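Local atomic coordinates of Serine/threonine-protein kinase Tel1 (PDB entry 6SKY), a protein that probably phosphorylates proteins on serine or threonine in [ST]-Q motifs, using ATP, to switch on checkpoint signalling after DNA damage. Residues A[2737-2749]-A[2767-2779]. Residues are numbered along the deposited sequence; the frame is centred on the assembly and turned at random.
Sequences QKRTNYTRTTAAI and LLDHKTGEVVHID. With AGS (phosphothiophosphoric acid-adenylate ester), chain C.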
loop_
_atom_site.group_PDB
_atom_site.type_symbol
_atom_site.label_atom_id
_atom_site.label_comp_id
_atom_site.label_asym_id
_atom_site.label_seq_id
_atom_site.Cartn_x
_atom_site.Cartn_y
_atom_site.Cartn_z
ATOM N N GLN A 2737 -20.477 -13.532 24.911
ATOM C CA GLN A 2737 -21.078 -12.609 23.959
ATOM C C GLN A 2737 -21.291 -11.227 24.565
ATOM O O GLN A 2737 -21.045 -10.208 23.913
ATOM C CB GLN A 2737 -22.391 -13.181 23.453
ATOM C CG GLN A 2737 -23.011 -12.388 22.355
ATOM C CD GLN A 2737 -24.491 -12.622 22.275
ATOM O OE1 GLN A 2737 -24.998 -13.615 22.786
ATOM N NE2 GLN A 2737 -25.204 -11.698 21.645
ATOM N N LYS A 2738 -21.734 -11.163 25.817
ATOM C CA LYS A 2738 -22.005 -9.869 26.426
ATOM C C LYS A 2738 -20.729 -9.112 26.744
ATOM O O LYS A 2738 -20.698 -7.884 26.642
ATOM C CB LYS A 2738 -22.828 -10.045 27.689
ATOM C CG LYS A 2738 -24.120 -10.772 27.493
ATOM C CD LYS A 2738 -24.937 -10.176 26.418
ATOM C CE LYS A 2738 -26.324 -10.737 26.432
ATOM N NZ LYS A 2738 -26.406 -11.968 25.647
ATOM N N ARG A 2739 -19.668 -9.812 27.128
ATOM C CA ARG A 2739 -18.406 -9.127 27.348
ATOM C C ARG A 2739 -17.824 -8.605 26.045
ATOM O O ARG A 2739 -17.224 -7.524 26.022
ATOM C CB ARG A 2739 -17.434 -10.058 28.043
ATOM C CG ARG A 2739 -16.522 -9.360 28.984
ATOM C CD ARG A 2739 -15.477 -10.296 29.490
ATOM N NE ARG A 2739 -14.744 -10.905 28.394
ATOM C CZ ARG A 2739 -13.698 -11.696 28.559
ATOM N NH1 ARG A 2739 -13.081 -12.215 27.515
ATOM N NH2 ARG A 2739 -13.266 -11.957 29.777
ATOM N N THR A 2740 -18.014 -9.330 24.944
ATOM C CA THR A 2740 -17.600 -8.797 23.652
ATOM C C THR A 2740 -18.409 -7.568 23.264
ATOM O O THR A 2740 -17.860 -6.616 22.707
ATOM C CB THR A 2740 -17.717 -9.871 22.585
ATOM O OG1 THR A 2740 -16.950 -11.004 22.984
ATOM C CG2 THR A 2740 -17.179 -9.376 21.288
ATOM N N ASN A 2741 -19.716 -7.571 23.533
ATOM C CA ASN A 2741 -20.528 -6.386 23.274
ATOM C C ASN A 2741 -20.025 -5.186 24.051
ATOM O O ASN A 2741 -19.953 -4.075 23.517
ATOM C CB ASN A 2741 -21.982 -6.644 23.637
ATOM C CG ASN A 2741 -22.704 -7.449 22.611
ATOM O OD1 ASN A 2741 -22.191 -7.700 21.532
ATOM N ND2 ASN A 2741 -23.916 -7.852 22.936
ATOM N N TYR A 2742 -19.712 -5.383 25.326
ATOM C CA TYR A 2742 -19.161 -4.305 26.137
ATOM C C TYR A 2742 -17.887 -3.741 25.525
ATOM O O TYR A 2742 -17.750 -2.525 25.364
ATOM C CB TYR A 2742 -18.909 -4.821 27.546
ATOM C CG TYR A 2742 -18.109 -3.915 28.434
ATOM C CD1 TYR A 2742 -16.755 -4.089 28.578
ATOM C CD2 TYR A 2742 -18.708 -2.907 29.144
ATOM C CE1 TYR A 2742 -16.027 -3.286 29.369
ATOM C CE2 TYR A 2742 -17.982 -2.101 29.943
ATOM C CZ TYR A 2742 -16.640 -2.298 30.054
ATOM O OH TYR A 2742 -15.894 -1.491 30.860
ATOM N N THR A 2743 -16.940 -4.614 25.179
ATOM C CA THR A 2743 -15.666 -4.136 24.649
ATOM C C THR A 2743 -15.845 -3.400 23.327
ATOM O O THR A 2743 -15.224 -2.358 23.100
ATOM C CB THR A 2743 -14.700 -5.298 24.480
ATOM O OG1 THR A 2743 -14.705 -6.098 25.660
ATOM C CG2 THR A 2743 -13.322 -4.794 24.275
ATOM N N ARG A 2744 -16.708 -3.906 22.452
ATOM C CA ARG A 2744 -16.895 -3.273 21.154
ATOM C C ARG A 2744 -17.579 -1.921 21.265
ATOM O O ARG A 2744 -17.177 -0.966 20.595
ATOM C CB ARG A 2744 -17.702 -4.179 20.246
ATOM C CG ARG A 2744 -16.925 -5.275 19.619
ATOM C CD ARG A 2744 -17.856 -6.166 18.885
ATOM N NE ARG A 2744 -17.163 -7.243 18.208
ATOM C CZ ARG A 2744 -17.783 -8.208 17.549
ATOM N NH1 ARG A 2744 -17.091 -9.153 16.948
ATOM N NH2 ARG A 2744 -19.101 -8.222 17.494
ATOM N N THR A 2745 -18.638 -1.816 22.065
ATOM C CA THR A 2745 -19.297 -0.524 22.196
ATOM C C THR A 2745 -18.411 0.488 22.901
ATOM O O THR A 2745 -18.440 1.673 22.553
ATOM C CB THR A 2745 -20.624 -0.677 22.918
ATOM O OG1 THR A 2745 -20.435 -1.442 24.100
ATOM C CG2 THR A 2745 -21.592 -1.392 22.049
ATOM N N THR A 2746 -17.586 0.046 23.850
ATOM C CA THR A 2746 -16.634 0.956 24.473
ATOM C C THR A 2746 -15.606 1.456 23.473
ATOM O O THR A 2746 -15.271 2.638 23.466
ATOM C CB THR A 2746 -15.958 0.265 25.645
ATOM O OG1 THR A 2746 -16.963 -0.239 26.519
ATOM C CG2 THR A 2746 -15.113 1.219 26.408
ATOM N N ALA A 2747 -15.108 0.577 22.606
ATOM C CA ALA A 2747 -14.141 0.998 21.599
ATOM C C ALA A 2747 -14.742 2.009 20.634
ATOM O O ALA A 2747 -14.118 3.027 20.308
ATOM C CB ALA A 2747 -13.624 -0.216 20.843
ATOM N N ALA A 2748 -15.956 1.739 20.154
ATOM C CA ALA A 2748 -16.584 2.646 19.201
ATOM C C ALA A 2748 -16.827 4.013 19.817
ATOM O O ALA A 2748 -16.536 5.042 19.199
ATOM C CB ALA A 2748 -17.885 2.051 18.683
ATOM N N ILE A 2749 -17.349 4.056 21.042
ATOM C CA ILE A 2749 -17.620 5.362 21.629
ATOM C C ILE A 2749 -16.331 6.063 22.018
ATOM O O ILE A 2749 -16.270 7.288 22.001
ATOM C CB ILE A 2749 -18.580 5.249 22.823
ATOM C CG1 ILE A 2749 -19.185 6.612 23.136
ATOM C CG2 ILE A 2749 -17.859 4.734 24.037
ATOM C CD1 ILE A 2749 -19.906 7.240 22.003
ATOM N N LEU A 2767 -23.980 4.360 31.216
ATOM C CA LEU A 2767 -24.932 3.370 31.681
ATOM C C LEU A 2767 -24.535 2.003 31.161
ATOM O O LEU A 2767 -24.080 1.876 30.029
ATOM C CB LEU A 2767 -26.343 3.707 31.204
ATOM C CG LEU A 2767 -26.837 5.137 31.364
ATOM C CD1 LEU A 2767 -28.139 5.294 30.660
ATOM C CD2 LEU A 2767 -26.991 5.479 32.805
ATOM N N LEU A 2768 -24.715 0.984 31.985
ATOM C CA LEU A 2768 -24.437 -0.395 31.624
ATOM C C LEU A 2768 -25.751 -1.103 31.367
ATOM O O LEU A 2768 -26.588 -1.191 32.263
ATOM C CB LEU A 2768 -23.679 -1.102 32.738
ATOM C CG LEU A 2768 -22.376 -0.471 33.178
ATOM C CD1 LEU A 2768 -21.954 -1.057 34.490
ATOM C CD2 LEU A 2768 -21.350 -0.732 32.125
ATOM N N ASP A 2769 -25.930 -1.596 30.152
ATOM C CA ASP A 2769 -27.119 -2.350 29.784
ATOM C C ASP A 2769 -26.932 -3.791 30.228
ATOM O O ASP A 2769 -26.128 -4.520 29.651
ATOM C CB ASP A 2769 -27.339 -2.254 28.281
ATOM C CG ASP A 2769 -28.623 -2.894 27.834
ATOM O OD1 ASP A 2769 -29.471 -3.208 28.678
ATOM O OD2 ASP A 2769 -28.793 -3.088 26.621
ATOM N N HIS A 2770 -27.661 -4.217 31.254
ATOM C CA HIS A 2770 -27.485 -5.560 31.777
ATOM C C HIS A 2770 -28.401 -6.576 31.121
ATOM O O HIS A 2770 -28.705 -7.602 31.727
ATOM C CB HIS A 2770 -27.656 -5.581 33.295
ATOM C CG HIS A 2770 -28.995 -5.129 33.777
ATOM N ND1 HIS A 2770 -29.140 -4.180 34.761
ATOM C CD2 HIS A 2770 -30.246 -5.519 33.443
ATOM C CE1 HIS A 2770 -30.425 -3.990 35.000
ATOM N NE2 HIS A 2770 -31.117 -4.789 34.211
ATOM N N LYS A 2771 -28.846 -6.314 29.898
ATOM C CA LYS A 2771 -29.457 -7.329 29.058
ATOM C C LYS A 2771 -28.627 -7.665 27.838
ATOM O O LYS A 2771 -28.676 -8.799 27.371
ATOM C CB LYS A 2771 -30.842 -6.882 28.590
ATOM C CG LYS A 2771 -31.855 -6.757 29.688
ATOM C CD LYS A 2771 -32.082 -8.075 30.377
ATOM C CE LYS A 2771 -32.997 -7.906 31.567
ATOM N NZ LYS A 2771 -33.069 -9.143 32.389
ATOM N N THR A 2772 -27.875 -6.703 27.312
ATOM C CA THR A 2772 -27.028 -6.907 26.155
ATOM C C THR A 2772 -25.556 -6.673 26.431
ATOM O O THR A 2772 -24.729 -7.010 25.583
ATOM C CB THR A 2772 -27.464 -5.988 25.010
ATOM O OG1 THR A 2772 -27.614 -4.660 25.505
ATOM C CG2 THR A 2772 -28.772 -6.435 24.464
ATOM N N GLY A 2773 -25.204 -6.113 27.575
ATOM C CA GLY A 2773 -23.827 -5.930 27.942
ATOM C C GLY A 2773 -23.185 -4.657 27.449
ATOM O O GLY A 2773 -22.065 -4.362 27.855
ATOM N N GLU A 2774 -23.852 -3.885 26.612
ATOM C CA GLU A 2774 -23.223 -2.718 26.025
ATOM C C GLU A 2774 -23.419 -1.479 26.882
ATOM O O GLU A 2774 -24.278 -1.429 27.755
ATOM C CB GLU A 2774 -23.761 -2.477 24.629
ATOM C CG GLU A 2774 -25.192 -2.746 24.460
ATOM C CD GLU A 2774 -25.493 -3.188 23.061
ATOM O OE1 GLU A 2774 -24.539 -3.547 22.348
ATOM O OE2 GLU A 2774 -26.674 -3.180 22.667
ATOM N N VAL A 2775 -22.588 -0.476 26.622
ATOM C CA VAL A 2775 -22.599 0.781 27.355
ATOM C C VAL A 2775 -23.374 1.816 26.563
ATOM O O VAL A 2775 -23.406 1.797 25.331
ATOM C CB VAL A 2775 -21.169 1.273 27.652
ATOM C CG1 VAL A 2775 -20.375 0.179 28.264
ATOM C CG2 VAL A 2775 -20.499 1.741 26.400
ATOM N N VAL A 2776 -24.022 2.721 27.281
ATOM C CA VAL A 2776 -24.760 3.829 26.699
ATOM C C VAL A 2776 -24.184 5.108 27.273
ATOM O O VAL A 2776 -24.028 5.228 28.488
ATOM C CB VAL A 2776 -26.269 3.730 26.986
ATOM C CG1 VAL A 2776 -27.050 4.660 26.090
ATOM C CG2 VAL A 2776 -26.750 2.310 26.826
ATOM N N HIS A 2777 -23.851 6.049 26.409
ATOM C CA HIS A 2777 -23.360 7.347 26.832
ATOM C C HIS A 2777 -24.461 8.375 26.650
ATOM O O HIS A 2777 -25.056 8.475 25.577
ATOM C CB HIS A 2777 -22.111 7.734 26.050
ATOM C CG HIS A 2777 -20.871 7.054 26.534
ATOM N ND1 HIS A 2777 -19.818 7.738 27.093
ATOM C CD2 HIS A 2777 -20.526 5.750 26.561
ATOM C CE1 HIS A 2777 -18.876 6.886 27.438
ATOM N NE2 HIS A 2777 -19.280 5.673 27.125
ATOM N N ILE A 2778 -24.750 9.108 27.717
ATOM C CA ILE A 2778 -25.789 10.116 27.735
ATOM C C ILE A 2778 -25.126 11.445 28.061
ATOM O O ILE A 2778 -23.938 11.503 28.352
ATOM C CB ILE A 2778 -26.894 9.779 28.748
ATOM C CG1 ILE A 2778 -26.323 9.715 30.150
ATOM C CG2 ILE A 2778 -27.498 8.448 28.433
ATOM C CD1 ILE A 2778 -27.293 9.307 31.159
ATOM N N ASP A 2779 -25.903 12.523 27.985
ATOM C CA ASP A 2779 -25.450 13.845 28.414
ATOM C C ASP A 2779 -24.247 14.297 27.582
ATOM O O ASP A 2779 -23.169 14.584 28.091
ATOM C CB ASP A 2779 -25.138 13.809 29.915
ATOM C CG ASP A 2779 -24.991 15.181 30.546
ATOM O OD1 ASP A 2779 -24.261 16.040 30.011
ATOM O OD2 ASP A 2779 -25.591 15.387 31.623
HETATM P PG AGS C . -24.968 15.465 38.510
HETATM S S1G AGS C . -23.257 14.533 38.535
HETATM O O2G AGS C . -25.237 16.059 37.102
HETATM O O3G AGS C . -24.952 16.614 39.554
HETATM P PB AGS C . -26.615 13.454 37.802
HETATM O O1B AGS C . -25.528 13.127 36.862
HETATM O O2B AGS C . -27.145 12.279 38.621
HETATM O O3B AGS C . -26.130 14.502 38.863
HETATM P PA AGS C . -29.252 13.372 37.067
HETATM O O1A AGS C . -30.076 14.006 38.101
HETATM O O2A AGS C . -29.835 13.437 35.656
HETATM O O3A AGS C . -27.827 14.038 36.987
HETATM O "O5'" AGS C . -29.024 11.887 37.510
HETATM C "C5'" AGS C . -30.158 11.014 37.594
HETATM C "C4'" AGS C . -29.693 9.588 37.703
HETATM O "O4'" AGS C . -30.284 8.814 36.643
HETATM C "C3'" AGS C . -28.190 9.374 37.576
HETATM O "O3'" AGS C . -27.768 8.251 38.340
HETATM C "C2'" AGS C . -28.004 9.148 36.078
HETATM O "O2'" AGS C . -26.905 8.286 35.825
HETATM C "C1'" AGS C . -29.310 8.459 35.681
HETATM N N9 AGS C . -29.798 8.861 34.372
HETATM C C8 AGS C . -29.741 10.110 33.820
HETATM N N7 AGS C . -30.263 10.189 32.622
HETATM C C5 AGS C . -30.698 8.900 32.371
HETATM C C6 AGS C . -31.340 8.316 31.265
HETATM N N6 AGS C . -31.672 8.987 30.162
HETATM N N1 AGS C . -31.635 7.004 31.334
HETATM C C2 AGS C . -31.305 6.327 32.435
HETATM N N3 AGS C . -30.699 6.768 33.538
HETATM C C4 AGS C . -30.418 8.071 33.440
#
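Asn2741 ND2 donates to Thr2772 O at 2.9 Å, a nearly straight bond (170° at the hydrogen) lying in both the carbonyl plane and the Asn2741 amide plane. It ties helix 2732-2755 to the turn of a beta-hairpin in the C-lobe of this PI3K-like kinase; strands 2766-2769 and 2775-2777 are the arms, and the second leads through Ile2778, whose CD1 lies against a face of the adenine of the bound nucleotide, to the magnesium ligand Asp2779. The bent chain of Lys2738 runs beside the same turn, CD 3.3 Å from Thr2772 O. At Gly2773 a beta carbon would collide with Lys2738 O; with no side chain there, Gly2773 CA can come within 4.6 Å of Lys2738 CA. Tyr2742 CG lies anti to its backbone N (chi1 169°), which sets the ring edge in plane with Gly2773 O and brings CD2 within 3.6 Å of Val2775 CG1; its hydroxyl bonds to Ile2804 O. Thr2745 OG1 bridges the elements, donating to Asn2741 O at 2.7 Å while weakly accepting from Val2775 N. With a valine in its place, Val2775 N would probably lose this weak acceptor on the helix, and Asn2741 O its hydroxyl donor, though not the backbone bond of the helix. Farther along, His2777, whose ND1 is hydrogen-bonded to Arg2761, receives a CH-pi contact on one face: Ile2749 CG1 stands 3.9 Å from the ring centroid, 15° off the normal.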